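Local coordinates for protein DnaJ homolog subfamily C member 10 (Mus musculus, PDB 3APQ) that reduces disulfides in the endoplasmic reticulum, serving both correct protein folding and degradation of misfolded proteins, and works with the Hsp70 chaperone HSPA5 through a J domain, at residues E18-F23 / R50-L55; L26-H31 / E81-Y86. All coordinates share one frame; numbering follows the deposited sequence. Where two conformers were deposited one is given.

Contact 1: residues E18-F23 / R50-L55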
ATOM      1  N   GLU A  18       0.991  -5.369   8.613  1.00 11.98           N
ATOM      2  CA  GLU A  18       1.929  -6.102   9.533  1.00 11.77           C
ATOM      3  C   GLU A  18       2.824  -7.059   8.790  1.00 12.44           C
ATOM      4  O   GLU A  18       4.060  -7.177   9.050  1.00 12.75           O
ATOM      5  CB  GLU A  18       1.136  -6.863  10.624  1.00 12.05           C
ATOM      6  CG  GLU A  18       0.675  -5.928  11.702  1.00 16.76           C
ATOM      7  CD  GLU A  18      -0.451  -6.497  12.598  1.00 24.67           C
ATOM      8  OE1 GLU A  18      -1.381  -7.185  12.128  1.00 25.54           O
ATOM      9  OE2 GLU A  18      -0.419  -6.194  13.805  1.00 29.27           O
ATOM     10  N   ILE A  19       2.200  -7.764   7.862  1.00 12.59           N
ATOM     11  CA  ILE A  19       2.920  -8.669   6.965  1.00 13.03           C
ATOM     12  C   ILE A  19       4.017  -7.938   6.160  1.00 13.17           C
ATOM     13  O   ILE A  19       5.164  -8.440   6.075  1.00 13.40           O
ATOM     14  CB  ILE A  19       1.959  -9.465   6.056  1.00 13.35           C
ATOM     15  CG1 ILE A  19       1.050 -10.359   6.935  1.00 15.68           C
ATOM     16  CG2 ILE A  19       2.730 -10.227   4.926  1.00 15.55           C
ATOM     17  CD1 ILE A  19      -0.271 -10.826   6.262  1.00 17.26           C
ATOM     18  N   ARG A  20       3.716  -6.773   5.571  1.00 14.08           N
ATOM     19  CA  ARG A  20       4.787  -6.023   4.886  1.00 12.81           C
ATOM     20  C   ARG A  20       5.902  -5.662   5.793  1.00 13.92           C
ATOM     21  O   ARG A  20       7.067  -5.760   5.394  1.00 14.80           O
ATOM     22  CB  ARG A  20       4.282  -4.699   4.263  1.00 12.76           C
ATOM     23  CG  ARG A  20       3.364  -4.915   3.068  1.00 13.34           C
ATOM     24  CD  ARG A  20       3.060  -3.570   2.315  1.00 11.28           C
ATOM     25  NE  ARG A  20       2.239  -2.672   3.148  1.00 11.70           N
ATOM     26  CZ  ARG A  20       0.910  -2.661   3.143  1.00 13.51           C
ATOM     27  NH1 ARG A  20       0.217  -3.568   2.419  1.00 15.58           N
ATOM     28  NH2 ARG A  20       0.262  -1.756   3.874  1.00 13.96           N
ATOM     29  N   GLN A  21       5.568  -5.179   6.982  1.00 13.31           N
ATOM     30  CA  GLN A  21       6.593  -4.737   7.905  1.00 15.08           C
ATOM     31  C   GLN A  21       7.508  -5.910   8.316  1.00 16.25           C
ATOM     32  O   GLN A  21       8.763  -5.739   8.410  1.00 17.93           O
ATOM     33  CB  GLN A  21       5.989  -3.972   9.059  1.00 15.01           C
ATOM     34  CG  GLN A  21       5.403  -2.596   8.481  1.00 19.41           C
ATOM     35  CD  GLN A  21       6.481  -1.853   7.603  1.00 25.88           C
ATOM     36  OE1 GLN A  21       7.547  -1.506   8.130  1.00 24.35           O
ATOM     37  NE2 GLN A  21       6.232  -1.688   6.260  1.00 21.55           N
ATOM     38  N   ALA A  22       6.923  -7.092   8.489  1.00 15.07           N
ATOM     39  CA  ALA A  22       7.735  -8.202   8.960  1.00 15.65           C
ATOM     40  C   ALA A  22       8.654  -8.633   7.833  1.00 15.31           C
ATOM     41  O   ALA A  22       9.825  -8.893   8.068  1.00 16.09           O
ATOM     42  CB  ALA A  22       6.877  -9.373   9.417  1.00 16.56           C
ATOM     43  N   PHE A  23       8.076  -8.766   6.648  1.00 14.91           N
ATOM     44  CA  PHE A  23       8.832  -9.083   5.408  1.00 15.62           C
ATOM     45  C   PHE A  23       9.950  -8.057   5.165  1.00 17.20           C
ATOM     46  O   PHE A  23      11.096  -8.434   4.902  1.00 17.00           O
ATOM     47  CB  PHE A  23       7.859  -9.228   4.208  1.00 16.90           C
ATOM     48  CG  PHE A  23       8.534  -9.346   2.869  1.00 16.41           C
ATOM     49  CD1 PHE A  23       9.283 -10.465   2.535  1.00 23.90           C
ATOM     50  CD2 PHE A  23       8.462  -8.295   1.975  1.00 22.24           C
ATOM     51  CE1 PHE A  23       9.951 -10.537   1.274  1.00 23.01           C
ATOM     52  CE2 PHE A  23       9.101  -8.354   0.711  1.00 24.87           C
ATOM     53  CZ  PHE A  23       9.855  -9.476   0.370  1.00 23.93           C
ATOM     54  N   ARG A  50       8.387 -15.828  -1.508  1.00 17.26           N
ATOM     55  CA  ARG A  50       7.264 -16.642  -1.981  1.00 17.65           C
ATOM     56  C   ARG A  50       6.115 -16.574  -0.977  1.00 17.70           C
ATOM     57  O   ARG A  50       4.938 -16.396  -1.380  1.00 18.98           O
ATOM     58  CB  ARG A  50       7.750 -18.095  -2.193  1.00 17.64           C
ATOM     59  CG  ARG A  50       6.749 -19.097  -2.515  1.00 18.92           C
ATOM     60  CD  ARG A  50       7.547 -20.436  -2.777  1.00 25.08           C
ATOM     61  NE  ARG A  50       6.653 -21.534  -3.109  1.00 25.88           N
ATOM     62  CZ  ARG A  50       6.032 -22.292  -2.218  1.00 26.01           C
ATOM     63  NH1 ARG A  50       6.226 -22.080  -0.928  1.00 24.49           N
ATOM     64  NH2 ARG A  50       5.206 -23.266  -2.620  1.00 26.03           N
ATOM     65  N   ALA A  51       6.467 -16.695   0.304  1.00 18.57           N
ATOM     66  CA  ALA A  51       5.510 -16.466   1.433  1.00 18.16           C
ATOM     67  C   ALA A  51       4.817 -15.106   1.345  1.00 18.08           C
ATOM     68  O   ALA A  51       3.576 -15.017   1.339  1.00 17.59           O
ATOM     69  CB  ALA A  51       6.208 -16.620   2.771  1.00 17.76           C
ATOM     70  N   TYR A  52       5.620 -14.048   1.311  1.00 18.11           N
ATOM     71  CA  TYR A  52       5.094 -12.692   1.180  1.00 17.84           C
ATOM     72  C   TYR A  52       4.181 -12.552  -0.045  1.00 18.95           C
ATOM     73  O   TYR A  52       3.109 -11.938   0.032  1.00 19.58           O
ATOM     74  CB  TYR A  52       6.208 -11.597   1.186  1.00 17.46           C
ATOM     75  CG  TYR A  52       5.610 -10.263   0.884  1.00 18.38           C
ATOM     76  CD1 TYR A  52       4.719  -9.652   1.804  1.00 16.87           C
ATOM     77  CD2 TYR A  52       5.870  -9.607  -0.345  1.00 18.99           C
ATOM     78  CE1 TYR A  52       4.081  -8.403   1.496  1.00 14.51           C
ATOM     79  CE2 TYR A  52       5.270  -8.365  -0.643  1.00 16.59           C
ATOM     80  CZ  TYR A  52       4.379  -7.784   0.275  1.00 18.65           C
ATOM     81  OH  TYR A  52       3.761  -6.604  -0.048  1.00 17.47           O
ATOM     82  N   GLU A  53       4.576 -13.087  -1.197  1.00 20.06           N
ATOM     83  CA  GLU A  53       3.719 -12.885  -2.378  1.00 21.55           C
ATOM     84  C   GLU A  53       2.359 -13.585  -2.286  1.00 21.08           C
ATOM     85  O   GLU A  53       1.376 -13.189  -2.936  1.00 21.74           O
ATOM     86  CB  GLU A  53       4.451 -13.202  -3.683  1.00 23.07           C
ATOM     87  CG  GLU A  53       5.705 -12.317  -3.820  1.00 26.76           C
ATOM     88  CD  GLU A  53       6.180 -12.105  -5.224  1.00 37.41           C
ATOM     89  OE1 GLU A  53       6.167 -13.070  -6.034  1.00 39.26           O
ATOM     90  OE2 GLU A  53       6.582 -10.946  -5.510  1.00 39.18           O
ATOM     91  N   VAL A  54       2.285 -14.631  -1.482  1.00 19.92           N
ATOM     92  CA  VAL A  54       0.990 -15.282  -1.321  1.00 18.19           C
ATOM     93  C   VAL A  54       0.144 -14.486  -0.281  1.00 17.76           C
ATOM     94  O   VAL A  54      -1.022 -14.129  -0.533  1.00 17.81           O
ATOM     95  CB  VAL A  54       1.131 -16.771  -0.961  1.00 18.11           C
ATOM     96  CG1 VAL A  54      -0.228 -17.311  -0.368  1.00 19.90           C
ATOM     97  CG2 VAL A  54       1.595 -17.567  -2.213  1.00 19.12           C
ATOM     98  N   LEU A  55       0.759 -14.143   0.828  1.00 17.14           N
ATOM     99  CA  LEU A  55       0.026 -13.519   1.933  1.00 17.12           C
ATOM    100  C   LEU A  55      -0.403 -12.107   1.554  1.00 20.41           C
ATOM    101  O   LEU A  55      -1.433 -11.650   2.010  1.00 20.41           O
ATOM    102  CB  LEU A  55       0.855 -13.522   3.202  1.00 16.43           C
ATOM    103  CG  LEU A  55       1.180 -14.866   3.821  1.00 17.73           C
ATOM    104  CD1 LEU A  55       1.965 -14.580   5.124  1.00 16.93           C
ATOM    105  CD2 LEU A  55      -0.113 -15.673   4.065  1.00 17.93           C
TER
HETATM  106  O   HOH W   1       1.116  -5.967   0.825  1.00 22.23           O

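Contact 2: residues L26-H31 / E81-Y86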
ATOM      1  N   LEU A  26      13.054  -8.539   7.351  1.00 17.97           N
ATOM      2  CA  LEU A  26      13.762  -9.712   6.892  0.70 20.77           C
ATOM      3  C   LEU A  26      14.602  -9.308   5.669  1.00 20.42           C
ATOM      4  O   LEU A  26      15.800  -9.575   5.593  1.00 21.08           O
ATOM      5  CB  LEU A  26      12.751 -10.846   6.536  0.70 20.14           C
ATOM      6  CG  LEU A  26      12.247 -11.762   7.652  0.70 21.76           C
ATOM      7  CD1 LEU A  26      11.874 -10.978   8.837  0.70 26.19           C
ATOM      8  CD2 LEU A  26      11.089 -12.694   7.299  0.70 20.74           C
ATOM      9  N   ALA A  27      13.956  -8.629   4.723  1.00 20.26           N
ATOM     10  CA  ALA A  27      14.676  -8.145   3.518  1.00 19.05           C
ATOM     11  C   ALA A  27      15.849  -7.179   3.777  1.00 20.07           C
ATOM     12  O   ALA A  27      16.924  -7.326   3.182  1.00 21.11           O
ATOM     13  CB  ALA A  27      13.681  -7.521   2.500  1.00 19.66           C
ATOM     14  N   LEU A  28      15.670  -6.193   4.632  1.00 18.86           N
ATOM     15  CA  LEU A  28      16.760  -5.240   4.877  1.00 19.99           C
ATOM     16  C   LEU A  28      17.992  -5.877   5.550  1.00 22.78           C
ATOM     17  O   LEU A  28      19.137  -5.395   5.361  1.00 23.10           O
ATOM     18  CB  LEU A  28      16.222  -4.016   5.642  1.00 21.17           C
ATOM     19  CG  LEU A  28      15.137  -3.310   4.806  1.00 17.56           C
ATOM     20  CD1 LEU A  28      14.615  -2.062   5.546  1.00 23.70           C
ATOM     21  CD2 LEU A  28      15.718  -2.976   3.421  1.00 15.10           C
ATOM     22  N   LYS A  29      17.797  -6.999   6.259  1.00 22.84           N
ATOM     23  CA  LYS A  29      18.930  -7.683   6.878  1.00 23.72           C
ATOM     24  C   LYS A  29      19.492  -8.723   5.953  1.00 23.32           C
ATOM     25  O   LYS A  29      20.707  -8.816   5.813  1.00 25.05           O
ATOM     26  CB  LYS A  29      18.581  -8.317   8.247  1.00 23.97           C
ATOM     27  CG  LYS A  29      19.683  -9.312   8.807  1.00 26.80           C
ATOM     28  CD  LYS A  29      19.739  -9.389  10.365  1.00 33.76           C
ATOM     29  CE  LYS A  29      21.056 -10.055  10.864  1.00 36.39           C
ATOM     30  NZ  LYS A  29      21.296 -11.476  10.305  1.00 36.02           N
ATOM     31  N   LEU A  30      18.622  -9.482   5.308  1.00 22.29           N
ATOM     32  CA  LEU A  30      19.034 -10.695   4.601  1.00 23.56           C
ATOM     33  C   LEU A  30      19.178 -10.669   3.082  1.00 22.04           C
ATOM     34  O   LEU A  30      19.483 -11.698   2.510  1.00 23.76           O
ATOM     35  CB  LEU A  30      17.993 -11.796   4.862  1.00 23.35           C
ATOM     36  CG  LEU A  30      17.750 -12.218   6.319  1.00 27.99           C
ATOM     37  CD1 LEU A  30      16.707 -13.349   6.341  1.00 27.13           C
ATOM     38  CD2 LEU A  30      19.043 -12.604   7.020  1.00 28.04           C
ATOM     39  N   HIS A  31      18.866  -9.556   2.422  1.00 20.30           N
ATOM     40  CA  HIS A  31      18.843  -9.525   0.988  1.00 18.31           C
ATOM     41  C   HIS A  31      20.159 -10.136   0.439  1.00 18.14           C
ATOM     42  O   HIS A  31      21.219  -9.742   0.861  1.00 18.72           O
ATOM     43  CB  HIS A  31      18.771  -8.061   0.527  1.00 18.37           C
ATOM     44  CG  HIS A  31      18.358  -7.891  -0.893  1.00 21.27           C
ATOM     45  ND1 HIS A  31      19.212  -8.134  -1.960  1.00 19.07           N
ATOM     46  CD2 HIS A  31      17.165  -7.519  -1.430  1.00 20.91           C
ATOM     47  CE1 HIS A  31      18.557  -7.909  -3.092  1.00 20.01           C
ATOM     48  NE2 HIS A  31      17.313  -7.536  -2.793  1.00 17.72           N
ATOM     49  N   GLU A  81      13.117  -7.782  -5.714  1.00 25.30           N
ATOM     50  CA  GLU A  81      13.632  -6.473  -6.050  1.00 23.07           C
ATOM     51  C   GLU A  81      14.935  -6.196  -5.312  1.00 22.26           C
ATOM     52  O   GLU A  81      15.382  -6.989  -4.505  1.00 20.04           O
ATOM     53  CB  GLU A  81      12.572  -5.448  -5.632  1.00 23.92           C
ATOM     54  CG  GLU A  81      11.186  -5.674  -6.308  1.00 26.04           C
ATOM     55  CD  GLU A  81      11.186  -5.350  -7.795  1.00 35.33           C
ATOM     56  OE1 GLU A  81      12.044  -4.583  -8.301  1.00 32.91           O
ATOM     57  OE2 GLU A  81      10.282  -5.871  -8.482  1.00 40.78           O
ATOM     58  N   SER A  82      15.531  -5.050  -5.598  1.00 20.82           N
ATOM     59  CA  SER A  82      16.773  -4.643  -4.959  1.00 21.22           C
ATOM     60  C   SER A  82      16.591  -4.304  -3.468  1.00 19.22           C
ATOM     61  O   SER A  82      15.475  -3.971  -3.010  1.00 19.17           O
ATOM     62  CB  SER A  82      17.329  -3.432  -5.720  1.00 22.19           C
ATOM     63  OG  SER A  82      16.530  -2.279  -5.453  1.00 20.65           O
ATOM     64  N   TRP A  83      17.688  -4.353  -2.707  1.00 18.26           N
ATOM     65  CA  TRP A  83      17.642  -3.901  -1.319  1.00 17.35           C
ATOM     66  C   TRP A  83      17.079  -2.483  -1.236  1.00 17.52           C
ATOM     67  O   TRP A  83      16.300  -2.173  -0.330  1.00 16.33           O
ATOM     68  CB  TRP A  83      19.028  -3.907  -0.699  1.00 17.96           C
ATOM     69  CG  TRP A  83      19.085  -3.557   0.759  1.00 15.15           C
ATOM     70  CD1 TRP A  83      19.014  -4.437   1.815  1.00 15.23           C
ATOM     71  CD2 TRP A  83      19.319  -2.268   1.313  1.00 17.54           C
ATOM     72  NE1 TRP A  83      19.131  -3.743   3.005  1.00 15.49           N
ATOM     73  CE2 TRP A  83      19.340  -2.420   2.727  1.00 15.06           C
ATOM     74  CE3 TRP A  83      19.466  -0.968   0.759  1.00 14.58           C
ATOM     75  CZ2 TRP A  83      19.510  -1.336   3.602  1.00 17.98           C
ATOM     76  CZ3 TRP A  83      19.648   0.105   1.646  1.00 18.94           C
ATOM     77  CH2 TRP A  83      19.639  -0.083   3.038  1.00 17.94           C
ATOM     78  N   SER A  84      17.528  -1.626  -2.135  1.00 18.13           N
ATOM     79  CA  SER A  84      17.089  -0.236  -2.175  1.00 19.55           C
ATOM     80  C   SER A  84      15.564  -0.124  -2.349  1.00 18.81           C
ATOM     81  O   SER A  84      14.918   0.728  -1.747  1.00 18.48           O
ATOM     82  CB  SER A  84      17.757   0.477  -3.362  1.00 21.12           C
ATOM     83  OG  SER A  84      17.476   1.847  -3.209  1.00 28.67           O
ATOM     84  N   TYR A  85      15.015  -0.947  -3.220  1.00 17.94           N
ATOM     85  CA  TYR A  85      13.575  -1.016  -3.358  1.00 16.83           C
ATOM     86  C   TYR A  85      12.913  -1.291  -2.000  1.00 15.81           C
ATOM     87  O   TYR A  85      11.933  -0.625  -1.659  1.00 14.81           O
ATOM     88  CB  TYR A  85      13.169  -2.120  -4.360  1.00 17.33           C
ATOM     89  CG  TYR A  85      11.663  -2.336  -4.451  1.00 17.36           C
ATOM     90  CD1 TYR A  85      10.901  -1.658  -5.396  1.00 21.69           C
ATOM     91  CD2 TYR A  85      11.013  -3.230  -3.585  1.00 20.44           C
ATOM     92  CE1 TYR A  85       9.527  -1.858  -5.479  1.00 23.67           C
ATOM     93  CE2 TYR A  85       9.648  -3.442  -3.662  1.00 21.40           C
ATOM     94  CZ  TYR A  85       8.915  -2.732  -4.593  1.00 24.33           C
ATOM     95  OH  TYR A  85       7.579  -2.960  -4.662  1.00 28.41           O
ATOM     96  N   TYR A  86      13.407  -2.269  -1.223  1.00 15.54           N
ATOM     97  CA  TYR A  86      12.755  -2.566   0.073  1.00 13.45           C
ATOM     98  C   TYR A  86      13.005  -1.448   1.077  1.00 15.32           C
ATOM     99  O   TYR A  86      12.174  -1.171   1.947  1.00 13.92           O
ATOM    100  CB  TYR A  86      13.182  -3.928   0.639  1.00 14.62           C
ATOM    101  CG  TYR A  86      12.742  -5.014  -0.295  1.00 13.70           C
ATOM    102  CD1 TYR A  86      11.383  -5.289  -0.500  1.00 19.45           C
ATOM    103  CD2 TYR A  86      13.691  -5.716  -1.038  1.00 16.25           C
ATOM    104  CE1 TYR A  86      10.980  -6.282  -1.422  1.00 18.16           C
ATOM    105  CE2 TYR A  86      13.301  -6.706  -1.940  1.00 16.90           C
ATOM    106  CZ  TYR A  86      11.951  -6.959  -2.146  1.00 20.45           C
ATOM    107  OH  TYR A  86      11.628  -7.936  -3.044  1.00 19.94           O
TER

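Contact 1: residues E18-F23 / R50-L55
The rings of Phe-23 and Tyr-52 lie face to face in an offset stack, centroids 4.4 Å apart and planes only 5° from parallel, between the two long antiparallel helices, 16-30 and 41-55, that form the hairpin of the J domain. The offset brings the Tyr-52 methylene over the phenyl face as a CH-pi contact, CB lying 3.5 Å from Phe-23 CD1, while Phe-23 CD2 sits over the rim of the phenol near CG. CG of each is anti to its backbone N and each CB points towards the other helix, which brings the rings into the gap; the side chains cross at about a right angle. At the edge of the phenol and in its plane comes Ile-19 CG2, 3.7 Å from Tyr-52 CD1. The same methyl reaches Leu-55 CB at 4.2 Å, extending the apolar seam towards the C-terminal end of helix 41-55. The axes of segments 18-23 and 50-55 approach to 10.5 Å and run antiparallel, 168° between their N-to-C directions. Farther out along the phenol, Arg-20 CG packs 3.6 Å from Tyr-52 OH, its guanidinium turned 88° to the ring. The charge of Arg-20 is met by Asp-94 and Glu-103, and Phe-90 also packs against Tyr-52. One water joins the two polar ends: lying in the guanidinium plane, it accepts from Arg-20 NH1 at 3.0 Å and is hydrogen-bonded to Tyr-52 OH at 2.9 Å.

Contact 2: residues L26-H31 / E81-Y86
Leu-28 and Ala-27 meet Trp-83 and Tyr-86 at the apolar centre, each through a methyl laid over an aromatic face. Leu-28 CD2 rests on the five-membered ring of Trp-83, 3.8 Å from its centroid, and also touches Tyr-86 CB; the leucine and tryptophan side chains cross at about a right angle. Ala-27 CB covers a face of Tyr-86, 3.9 Å from CG. Next outward is the His-31 ring, with His-31 CD2 at the edge of the Tyr-86 ring and Trp-83 CB over a face of the imidazole. The indole reaches the end of helix 16-30: Trp-83 NE1 donates to Leu-28 O at 2.9 Å (N-H...O 162°), the oxygen in the ring plane but the donor tilted from the carbonyl plane and well to the side of the C=O direction. At the polar edge His-31 NE2 donates to Glu-81 O at 2.6 Å, almost straight (177°) and in the plane of both ring and carbonyl. Since ND1 of the same imidazole accepts a hydrogen bond from Asp-33 N, both ring nitrogens are engaged and the ring's rotation is held. Tyr-86 OH accepts from Glu-81 N at 3.1 Å, and Ser-82 N-caps the short helix, its OG accepting from Tyr-85 N. His-31 opens the His-Pro-Asp motif characteristic of J domains and required for them to stimulate Hsp70 ATPase activity; segment 81-86 packs against its start.

In the fold
After the short helix 4-8 near the N terminus, helix 16-30 serves both contacts, its first half in contact 1 and its C-terminal end in contact 2. The chain then passes through the loop after His-31 and returns along helix 41-55, where contact 1 closes the hairpin of the J domain. It continues through helix 58-67 and on to 81-86, which comes back to the end of helix 16-30 and closes the longer loop of contact 2. The segments alternate along the chain, so the two loops cross. Phe-23 CE2 touches Tyr-86 CE1 at 3.5 Å, joining the contacts directly and binding the segment leading towards the thioredoxin domain to the J-domain helices.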